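Local coordinates for protein restriction endonuclease Hpy99I (Helicobacter pylori, PDB 3GOX) that cuts double-stranded DNA at a specific target sequence as a beta-beta-alpha-Me type II restriction endonuclease that also binds zinc ions, at residues Phe90-Thr95 / Gly99-Arg104; Ile83-Asp88 / Pro105-Cys110. One frame throughout, in Å; residues are numbered along the deposited sequence.

Contact 1: Phe90-Thr95 / Gly99-Arg104; sequences FEINQT and GRKTTR. With nucleotides of chain C; nucleotides of chain D.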
loop_
_atom_site.group_PDB
_atom_site.type_symbol
_atom_site.label_atom_id
_atom_site.label_comp_id
_atom_site.label_asym_id
_atom_site.label_seq_id
_atom_site.Cartn_x
_atom_site.Cartn_y
_atom_site.Cartn_z
ATOM N N PHE A 90 7.420 -2.531 -19.365
ATOM C CA PHE A 90 6.780 -2.274 -18.073
ATOM C C PHE A 90 5.590 -1.351 -18.301
ATOM O O PHE A 90 5.668 -0.454 -19.132
ATOM C CB PHE A 90 7.750 -1.577 -17.123
ATOM C CG PHE A 90 9.018 -2.355 -16.855
ATOM C CD1 PHE A 90 9.158 -3.071 -15.689
ATOM C CD2 PHE A 90 10.067 -2.361 -17.762
ATOM C CE1 PHE A 90 10.322 -3.775 -15.425
ATOM C CE2 PHE A 90 11.216 -3.066 -17.496
ATOM C CZ PHE A 90 11.344 -3.768 -16.350
ATOM N N GLU A 91 4.515 -1.584 -17.560
ATOM C CA GLU A 91 3.264 -0.845 -17.687
ATOM C C GLU A 91 3.317 0.471 -16.914
ATOM O O GLU A 91 3.677 0.486 -15.718
ATOM C CB GLU A 91 2.136 -1.722 -17.147
ATOM C CG GLU A 91 0.739 -1.183 -17.295
ATOM C CD GLU A 91 -0.283 -2.154 -16.758
ATOM O OE1 GLU A 91 -0.363 -2.333 -15.526
ATOM O OE2 GLU A 91 -1.040 -2.729 -17.580
ATOM N N ILE A 92 2.926 1.568 -17.573
ATOM C CA ILE A 92 2.765 2.861 -16.902
ATOM C C ILE A 92 1.684 2.722 -15.815
ATOM O O ILE A 92 0.617 2.149 -16.058
ATOM C CB ILE A 92 2.428 4.009 -17.892
ATOM C CG1 ILE A 92 3.680 4.386 -18.685
ATOM C CG2 ILE A 92 1.937 5.235 -17.150
ATOM C CD1 ILE A 92 3.438 5.385 -19.807
ATOM N N ASN A 93 1.969 3.249 -14.625
ATOM C CA ASN A 93 1.118 3.047 -13.456
ATOM C C ASN A 93 0.780 4.305 -12.636
ATOM O O ASN A 93 -0.246 4.331 -11.959
ATOM C CB ASN A 93 1.783 2.013 -12.542
ATOM C CG ASN A 93 0.924 1.617 -11.380
ATOM O OD1 ASN A 93 1.231 1.940 -10.234
ATOM N ND2 ASN A 93 -0.156 0.877 -11.663
ATOM N N GLN A 94 1.630 5.322 -12.665
ATOM C CA GLN A 94 1.412 6.525 -11.858
ATOM C C GLN A 94 2.153 7.716 -12.497
ATOM O O GLN A 94 2.806 7.575 -13.536
ATOM C CB GLN A 94 1.866 6.304 -10.395
ATOM C CG GLN A 94 0.740 6.026 -9.396
ATOM C CD GLN A 94 -0.161 7.247 -9.156
ATOM O OE1 GLN A 94 -0.006 8.296 -9.787
ATOM N NE2 GLN A 94 -1.116 7.111 -8.229
ATOM N N THR A 95 2.017 8.876 -11.863
ATOM C CA THR A 95 2.654 10.118 -12.283
ATOM C C THR A 95 3.218 10.767 -11.026
ATOM O O THR A 95 2.513 10.827 -10.008
ATOM C CB THR A 95 1.628 11.097 -12.908
ATOM O OG1 THR A 95 0.831 10.423 -13.890
ATOM C CG2 THR A 95 2.331 12.282 -13.548
ATOM N N GLY A 99 5.427 15.473 -12.957
ATOM C CA GLY A 99 4.688 15.114 -14.171
ATOM C C GLY A 99 5.239 13.927 -14.953
ATOM O O GLY A 99 4.704 13.582 -16.004
ATOM N N ARG A 100 6.295 13.294 -14.452
ATOM C CA ARG A 100 6.911 12.160 -15.152
ATOM C C ARG A 100 6.167 10.867 -14.838
ATOM O O ARG A 100 5.641 10.689 -13.733
ATOM C CB ARG A 100 8.381 12.010 -14.768
ATOM C CG ARG A 100 9.203 13.279 -14.946
ATOM C CD ARG A 100 10.591 13.125 -14.362
ATOM N NE ARG A 100 10.559 12.868 -12.924
ATOM C CZ ARG A 100 11.616 12.534 -12.181
ATOM N NH1 ARG A 100 12.830 12.425 -12.723
ATOM N NH2 ARG A 100 11.465 12.310 -10.880
ATOM N N LYS A 101 6.140 9.954 -15.804
ATOM C CA LYS A 101 5.404 8.707 -15.640
ATOM C C LYS A 101 6.257 7.637 -14.985
ATOM O O LYS A 101 7.447 7.473 -15.274
ATOM C CB LYS A 101 4.845 8.214 -16.975
ATOM C CG LYS A 101 3.843 9.162 -17.632
ATOM C CD LYS A 101 2.596 9.413 -16.783
ATOM C CE LYS A 101 1.700 10.472 -17.393
ATOM N NZ LYS A 101 0.518 10.775 -16.533
ATOM N N THR A 102 5.617 6.914 -14.080
ATOM C CA THR A 102 6.231 5.852 -13.318
ATOM C C THR A 102 5.621 4.548 -13.825
ATOM O O THR A 102 4.404 4.455 -14.001
ATOM C CB THR A 102 5.955 6.019 -11.808
ATOM O OG1 THR A 102 6.204 7.383 -11.418
ATOM C CG2 THR A 102 6.821 5.055 -10.975
ATOM N N THR A 103 6.473 3.568 -14.092
ATOM C CA THR A 103 6.050 2.243 -14.506
ATOM C C THR A 103 6.108 1.288 -13.313
ATOM O O THR A 103 6.822 1.543 -12.345
ATOM C CB THR A 103 6.927 1.717 -15.658
ATOM O OG1 THR A 103 8.308 1.745 -15.276
ATOM C CG2 THR A 103 6.750 2.580 -16.908
ATOM N N ARG A 104 5.338 0.204 -13.366
ATOM C CA ARG A 104 5.393 -0.814 -12.321
ATOM C C ARG A 104 6.820 -1.350 -12.230
ATOM O O ARG A 104 7.522 -1.371 -13.243
ATOM C CB ARG A 104 4.419 -1.963 -12.615
ATOM C CG ARG A 104 2.936 -1.614 -12.652
ATOM C CD ARG A 104 2.142 -2.879 -12.653
ATOM N NE ARG A 104 0.701 -2.690 -12.774
ATOM C CZ ARG A 104 -0.163 -2.531 -11.768
ATOM N NH1 ARG A 104 0.246 -2.437 -10.518
ATOM N NH2 ARG A 104 -1.453 -2.423 -12.040
ATOM P P DT C 2 -2.524 9.364 -17.177
ATOM O OP1 DT C 2 -2.501 10.835 -17.398
ATOM O OP2 DT C 2 -1.264 8.655 -16.841
ATOM O "O5'" DT C 2 -3.589 9.055 -16.034
ATOM C "C5'" DT C 2 -4.911 9.586 -16.104
ATOM C "C4'" DT C 2 -5.818 8.864 -15.134
ATOM O "O4'" DT C 2 -5.852 7.455 -15.437
ATOM C "C3'" DT C 2 -5.404 8.915 -13.670
ATOM O "O3'" DT C 2 -5.786 10.171 -13.096
ATOM C "C2'" DT C 2 -6.189 7.751 -13.101
ATOM C "C1'" DT C 2 -6.118 6.729 -14.239
ATOM N N1 DT C 2 -5.060 5.717 -14.077
ATOM C C2 DT C 2 -5.289 4.686 -13.196
ATOM O O2 DT C 2 -6.314 4.587 -12.540
ATOM N N3 DT C 2 -4.268 3.773 -13.107
ATOM C C4 DT C 2 -3.070 3.790 -13.791
ATOM O O4 DT C 2 -2.254 2.896 -13.612
ATOM C C5 DT C 2 -2.892 4.907 -14.693
ATOM C C7 DT C 2 -1.620 5.016 -15.474
ATOM C C6 DT C 2 -3.884 5.802 -14.789
ATOM P P DC C 3 -5.282 10.567 -11.621
ATOM O OP1 DC C 3 -5.973 11.827 -11.247
ATOM O OP2 DC C 3 -3.797 10.502 -11.582
ATOM O "O5'" DC C 3 -5.853 9.406 -10.697
ATOM C "C5'" DC C 3 -7.252 9.281 -10.443
ATOM C "C4'" DC C 3 -7.477 8.260 -9.354
ATOM O "O4'" DC C 3 -7.049 6.954 -9.791
ATOM C "C3'" DC C 3 -6.653 8.532 -8.105
ATOM O "O3'" DC C 3 -7.349 9.488 -7.299
ATOM C "C2'" DC C 3 -6.572 7.160 -7.462
ATOM C "C1'" DC C 3 -6.638 6.198 -8.657
ATOM N N1 DC C 3 -5.382 5.514 -9.009
ATOM C C2 DC C 3 -5.113 4.264 -8.448
ATOM O O2 DC C 3 -5.905 3.797 -7.620
ATOM N N3 DC C 3 -3.997 3.595 -8.821
ATOM C C4 DC C 3 -3.160 4.138 -9.708
ATOM N N4 DC C 3 -2.093 3.427 -10.078
ATOM C C5 DC C 3 -3.387 5.428 -10.265
ATOM C C6 DC C 3 -4.499 6.077 -9.891
ATOM P P DG D 7 -0.957 -6.516 -6.718
ATOM O OP1 DG D 7 -0.802 -7.976 -6.496
ATOM O OP2 DG D 7 -0.413 -5.895 -7.948
ATOM O "O5'" DG D 7 -2.513 -6.181 -6.656
ATOM C "C5'" DG D 7 -3.254 -6.482 -5.486
ATOM C "C4'" DG D 7 -4.646 -5.900 -5.577
ATOM O "O4'" DG D 7 -4.541 -4.472 -5.807
ATOM C "C3'" DG D 7 -5.522 -6.423 -6.714
ATOM O "O3'" DG D 7 -6.891 -6.294 -6.325
ATOM C "C2'" DG D 7 -5.200 -5.460 -7.840
ATOM C "C1'" DG D 7 -5.041 -4.138 -7.096
ATOM N N9 DG D 7 -4.108 -3.201 -7.723
ATOM C C8 DG D 7 -3.019 -3.521 -8.505
ATOM N N7 DG D 7 -2.405 -2.475 -8.989
ATOM C C5 DG D 7 -3.121 -1.394 -8.492
ATOM C C6 DG D 7 -2.945 0.002 -8.704
ATOM O O6 DG D 7 -2.117 0.578 -9.419
ATOM N N1 DG D 7 -3.882 0.750 -7.995
ATOM C C2 DG D 7 -4.874 0.228 -7.203
ATOM N N2 DG D 7 -5.675 1.125 -6.598
ATOM N N3 DG D 7 -5.068 -1.072 -7.018
ATOM C C4 DG D 7 -4.161 -1.820 -7.688
HETATM O O HOH W 1 -2.396 -3.803 -14.526
#
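The carbonyl oxygen of Thr102 takes two backbone N-H groups at once: Asn93 N reaches Thr102 O at 2.8 Å in the carbonyl plane, and Gln94 N reaches the same Thr102 O at 3.2 Å, tilted from that plane. Two residues facing one make a classic beta bulge, and the register shifts by one between the Ile92-Thr103 and Gln94-Thr102 pairs. The result is a short antiparallel beta hairpin, strands 92-95 and 101-103, in which the bulge brings Asn93 and Gln94 to the bases of the bound DNA. The backbone carbonyl Asn93 O accepts a nearly straight bond from N4 of DC3 of chain C. The side-chain amide donates through ND2 to O6 of DG7 of chain D and accepts through OD1 from N4 of another cytosine, which is why asparagine suits the place. Gln94 NE2 donates to O6 of a guanine base, while Gln94 OE1 accepts from Thr95 N.

Arg104 reads DG7 too. Its guanidinium shares N7 between NH1 and NH2, and Asn93 ND2 lies over the centre of one guanidinium face. Glu91, with CG anti to its backbone N (chi1 -175°), runs beside Arg104, so that Arg104 NE donates a nearly straight hydrogen bond to Glu91 OE1 (3.0 Å), part of a salt bridge in the guanidinium plane. A water joining Glu91 OE1 to Arg104 NH2 completes this support, which helps to fix the rotation of the group.

On the face of the sheet opposite Gln94 and Thr102, Thr95 and Lys101 lie alongside each other. Lys101 NZ donates to Thr95 OG1 at 2.7 Å. It also donates to OP2 of DT2 of chain C; the bend of the lysine at chi2 (-61°) helps bring its ammonium to both. Phe90 rests its CB on Thr103 CB, 3.7 Å away, with its ring near Cys78 and Cys107.

Contact 2: Ile83-Asp88 / Pro105-Cys110; sequences ILKNTD and PSCREC. With ZN (zinc ion), chain E; nucleotides of chain D.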
loop_
_atom_site.group_PDB
_atom_site.type_symbol
_atom_site.label_atom_id
_atom_site.label_comp_id
_atom_site.label_asym_id
_atom_site.label_seq_id
_atom_site.Cartn_x
_atom_site.Cartn_y
_atom_site.Cartn_z
ATOM N N ILE A 83 15.828 -9.096 -15.129
ATOM C CA ILE A 83 16.323 -9.000 -16.500
ATOM C C ILE A 83 16.188 -7.536 -16.881
ATOM O O ILE A 83 15.210 -6.864 -16.495
ATOM C CB ILE A 83 15.513 -9.916 -17.452
ATOM C CG1 ILE A 83 15.725 -11.372 -17.031
ATOM C CG2 ILE A 83 15.877 -9.677 -18.919
ATOM C CD1 ILE A 83 14.783 -12.362 -17.728
ATOM N N LEU A 84 17.197 -7.047 -17.595
ATOM C CA LEU A 84 17.221 -5.674 -18.087
ATOM C C LEU A 84 16.406 -5.632 -19.379
ATOM O O LEU A 84 16.716 -6.372 -20.321
ATOM C CB LEU A 84 18.671 -5.238 -18.335
ATOM C CG LEU A 84 18.920 -3.823 -18.857
ATOM C CD1 LEU A 84 18.600 -2.798 -17.772
ATOM C CD2 LEU A 84 20.384 -3.734 -19.365
ATOM N N LYS A 85 15.343 -4.826 -19.382
ATOM C CA LYS A 85 14.387 -4.734 -20.480
ATOM C C LYS A 85 14.177 -3.279 -20.871
ATOM O O LYS A 85 14.415 -2.372 -20.084
ATOM C CB LYS A 85 13.054 -5.363 -20.061
ATOM C CG LYS A 85 13.135 -6.851 -19.840
ATOM C CD LYS A 85 11.752 -7.481 -19.623
ATOM C CE LYS A 85 11.855 -8.993 -19.429
ATOM N NZ LYS A 85 10.523 -9.674 -19.560
ATOM N N ASN A 86 13.663 -3.056 -22.076
ATOM C CA ASN A 86 13.282 -1.708 -22.479
ATOM C C ASN A 86 12.144 -1.195 -21.603
ATOM O O ASN A 86 11.325 -1.984 -21.104
ATOM C CB ASN A 86 12.851 -1.672 -23.943
ATOM C CG ASN A 86 14.000 -1.921 -24.902
ATOM O OD1 ASN A 86 15.166 -1.641 -24.595
ATOM N ND2 ASN A 86 13.676 -2.442 -26.078
ATOM N N THR A 87 12.089 0.129 -21.431
ATOM C CA THR A 87 11.034 0.781 -20.630
ATOM C C THR A 87 9.630 0.345 -21.014
ATOM O O THR A 87 8.786 0.165 -20.133
ATOM C CB THR A 87 11.117 2.311 -20.745
ATOM O OG1 THR A 87 12.405 2.736 -20.293
ATOM C CG2 THR A 87 10.059 2.995 -19.906
ATOM N N ASP A 88 9.396 0.148 -22.313
ATOM C CA ASP A 88 8.065 -0.285 -22.768
ATOM C C ASP A 88 7.702 -1.730 -22.394
ATOM O O ASP A 88 6.566 -2.140 -22.641
ATOM C CB ASP A 88 7.838 -0.009 -24.269
ATOM C CG ASP A 88 8.607 -0.938 -25.199
ATOM O OD1 ASP A 88 9.355 -1.839 -24.762
ATOM O OD2 ASP A 88 8.465 -0.753 -26.434
ATOM N N PRO A 105 7.239 -1.800 -11.044
ATOM C CA PRO A 105 8.617 -2.336 -10.923
ATOM C C PRO A 105 8.782 -3.715 -11.556
ATOM O O PRO A 105 9.925 -4.109 -11.834
ATOM C CB PRO A 105 8.824 -2.406 -9.417
ATOM C CG PRO A 105 7.447 -2.594 -8.851
ATOM C CD PRO A 105 6.534 -1.802 -9.753
ATOM N N SER A 106 7.689 -4.450 -11.760
ATOM C CA SER A 106 7.700 -5.771 -12.397
ATOM C C SER A 106 7.271 -5.658 -13.862
ATOM O O SER A 106 6.303 -4.959 -14.182
ATOM C CB SER A 106 6.749 -6.725 -11.666
ATOM O OG SER A 106 6.873 -6.630 -10.271
ATOM N N CYS A 107 8.010 -6.335 -14.738
ATOM C CA CYS A 107 7.756 -6.296 -16.172
ATOM C C CYS A 107 6.427 -6.960 -16.514
ATOM O O CYS A 107 5.851 -7.701 -15.715
ATOM C CB CYS A 107 8.904 -6.974 -16.938
ATOM S SG CYS A 107 8.978 -8.771 -16.786
ATOM N N ARG A 108 5.950 -6.714 -17.726
ATOM C CA ARG A 108 4.678 -7.269 -18.158
ATOM C C ARG A 108 4.639 -8.790 -18.037
ATOM O O ARG A 108 3.608 -9.336 -17.671
ATOM C CB ARG A 108 4.342 -6.824 -19.580
ATOM C CG ARG A 108 4.141 -5.325 -19.732
ATOM C CD ARG A 108 3.874 -4.960 -21.193
ATOM N NE ARG A 108 4.204 -3.566 -21.488
ATOM C CZ ARG A 108 3.370 -2.532 -21.347
ATOM N NH1 ARG A 108 2.125 -2.720 -20.921
ATOM N NH2 ARG A 108 3.784 -1.294 -21.639
ATOM N N GLU A 109 5.727 -9.479 -18.352
ATOM C CA GLU A 109 5.753 -10.936 -18.235
ATOM C C GLU A 109 5.572 -11.387 -16.779
ATOM O O GLU A 109 4.795 -12.292 -16.503
ATOM C CB GLU A 109 7.032 -11.523 -18.834
ATOM C CG GLU A 109 7.093 -11.394 -20.344
ATOM C CD GLU A 109 5.887 -12.003 -21.022
ATOM O OE1 GLU A 109 5.619 -13.208 -20.793
ATOM O OE2 GLU A 109 5.194 -11.277 -21.773
ATOM N N CYS A 110 6.280 -10.755 -15.852
ATOM C CA CYS A 110 6.206 -11.139 -14.447
ATOM C C CYS A 110 4.853 -10.741 -13.847
ATOM O O CYS A 110 4.364 -11.406 -12.942
ATOM C CB CYS A 110 7.377 -10.548 -13.645
ATOM S SG CYS A 110 8.987 -11.324 -14.024
HETATM ZN ZN ZN E . 10.228 -9.580 -14.966
ATOM P P DT D 5 8.633 0.699 -6.883
ATOM O OP1 DT D 5 9.720 -0.239 -6.484
ATOM O OP2 DT D 5 8.439 1.029 -8.310
ATOM O "O5'" DT D 5 7.276 0.077 -6.334
ATOM C "C5'" DT D 5 7.213 -0.507 -5.038
ATOM C "C4'" DT D 5 5.770 -0.710 -4.647
ATOM O "O4'" DT D 5 5.130 0.568 -4.544
ATOM C "C3'" DT D 5 4.966 -1.483 -5.688
ATOM O "O3'" DT D 5 4.953 -2.862 -5.310
ATOM C "C2'" DT D 5 3.581 -0.850 -5.634
ATOM C "C1'" DT D 5 3.745 0.385 -4.743
ATOM N N1 DT D 5 3.222 1.659 -5.252
ATOM C C2 DT D 5 2.327 2.334 -4.460
ATOM O O2 DT D 5 1.903 1.884 -3.409
ATOM N N3 DT D 5 1.946 3.559 -4.942
ATOM C C4 DT D 5 2.358 4.160 -6.115
ATOM O O4 DT D 5 1.952 5.283 -6.397
ATOM C C5 DT D 5 3.273 3.377 -6.920
ATOM C C7 DT D 5 3.764 3.935 -8.220
ATOM C C6 DT D 5 3.649 2.177 -6.456
HETATM O O HOH W 2 7.867 -7.746 -20.282
#
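Asp88 and Arg108 supply the hydrogen bonds that cross between these segments. The guanidinium of Arg108 approaches side-on and spends two nitrogens on one acceptor: NE lies 3.0 Å from Asp88 O, and NH2 of Arg108 is 3.1 Å from the same Asp88 O. That oxygen sits in the guanidinium plane, but both donors come from one face of the carbonyl plane, NH2 well above it. The arginine chain is extended from CG to NE, long enough to span from the start of helix 108-115 to the 3-10 turn at 87-88. A backbone carbonyl is a fitting partner, since it can accept both N-H groups at once.

Van der Waals packing is carried by Lys85. Its extended chain lays CD against Cys107 CB, 3.9 Å away, and puts NZ of Lys85 3.3 Å from Cys107 SG. A cationic amine there would probably offset some of the negative charge of a zinc-bound thiolate. The Lys85 and Glu109 side chains cross at about a right angle, NZ of Lys85 nearest to CG of Glu109, whereas the glutamate carboxylate turns to Lys112.

Metal coordination involves Cys107 SG at 2.4 Å and Cys110 SG at 2.3 Å from the zinc ion, with Cys78 and Cys81 completing the site. Cys107 is also the N-cap of the helix: with chi1 at 72°, SG lies between the backbone N and the carbonyl carbon and accepts from Cys110 N at 3.5 Å, an N-H...S bond that helps fix the sulfur for the metal. Two CxxC pairs thus form a four-cysteine zinc site, in which the second pair begins a helix.

The centres of the two contacts lie about 12 Å apart, and all four segments belong to the beta4-alpha2 domain of the His-Me finger endonucleases. Along the chain the order is 83-88, 90-95, 99-104, 105-110, so the outer pair of contact 2 encloses the hairpin of contact 1. Strand 84-86, which pairs with strand 75-77, leads into the hairpin, and strand 101-103 leads out to helix 108-115. The two contacts meet at Phe90, whose ring packs on the backbone of Pro105, Ser106 and Cys107. The zinc site therefore lies at the base of the DNA-reading hairpin, consistent with a structural part for the metal in holding it.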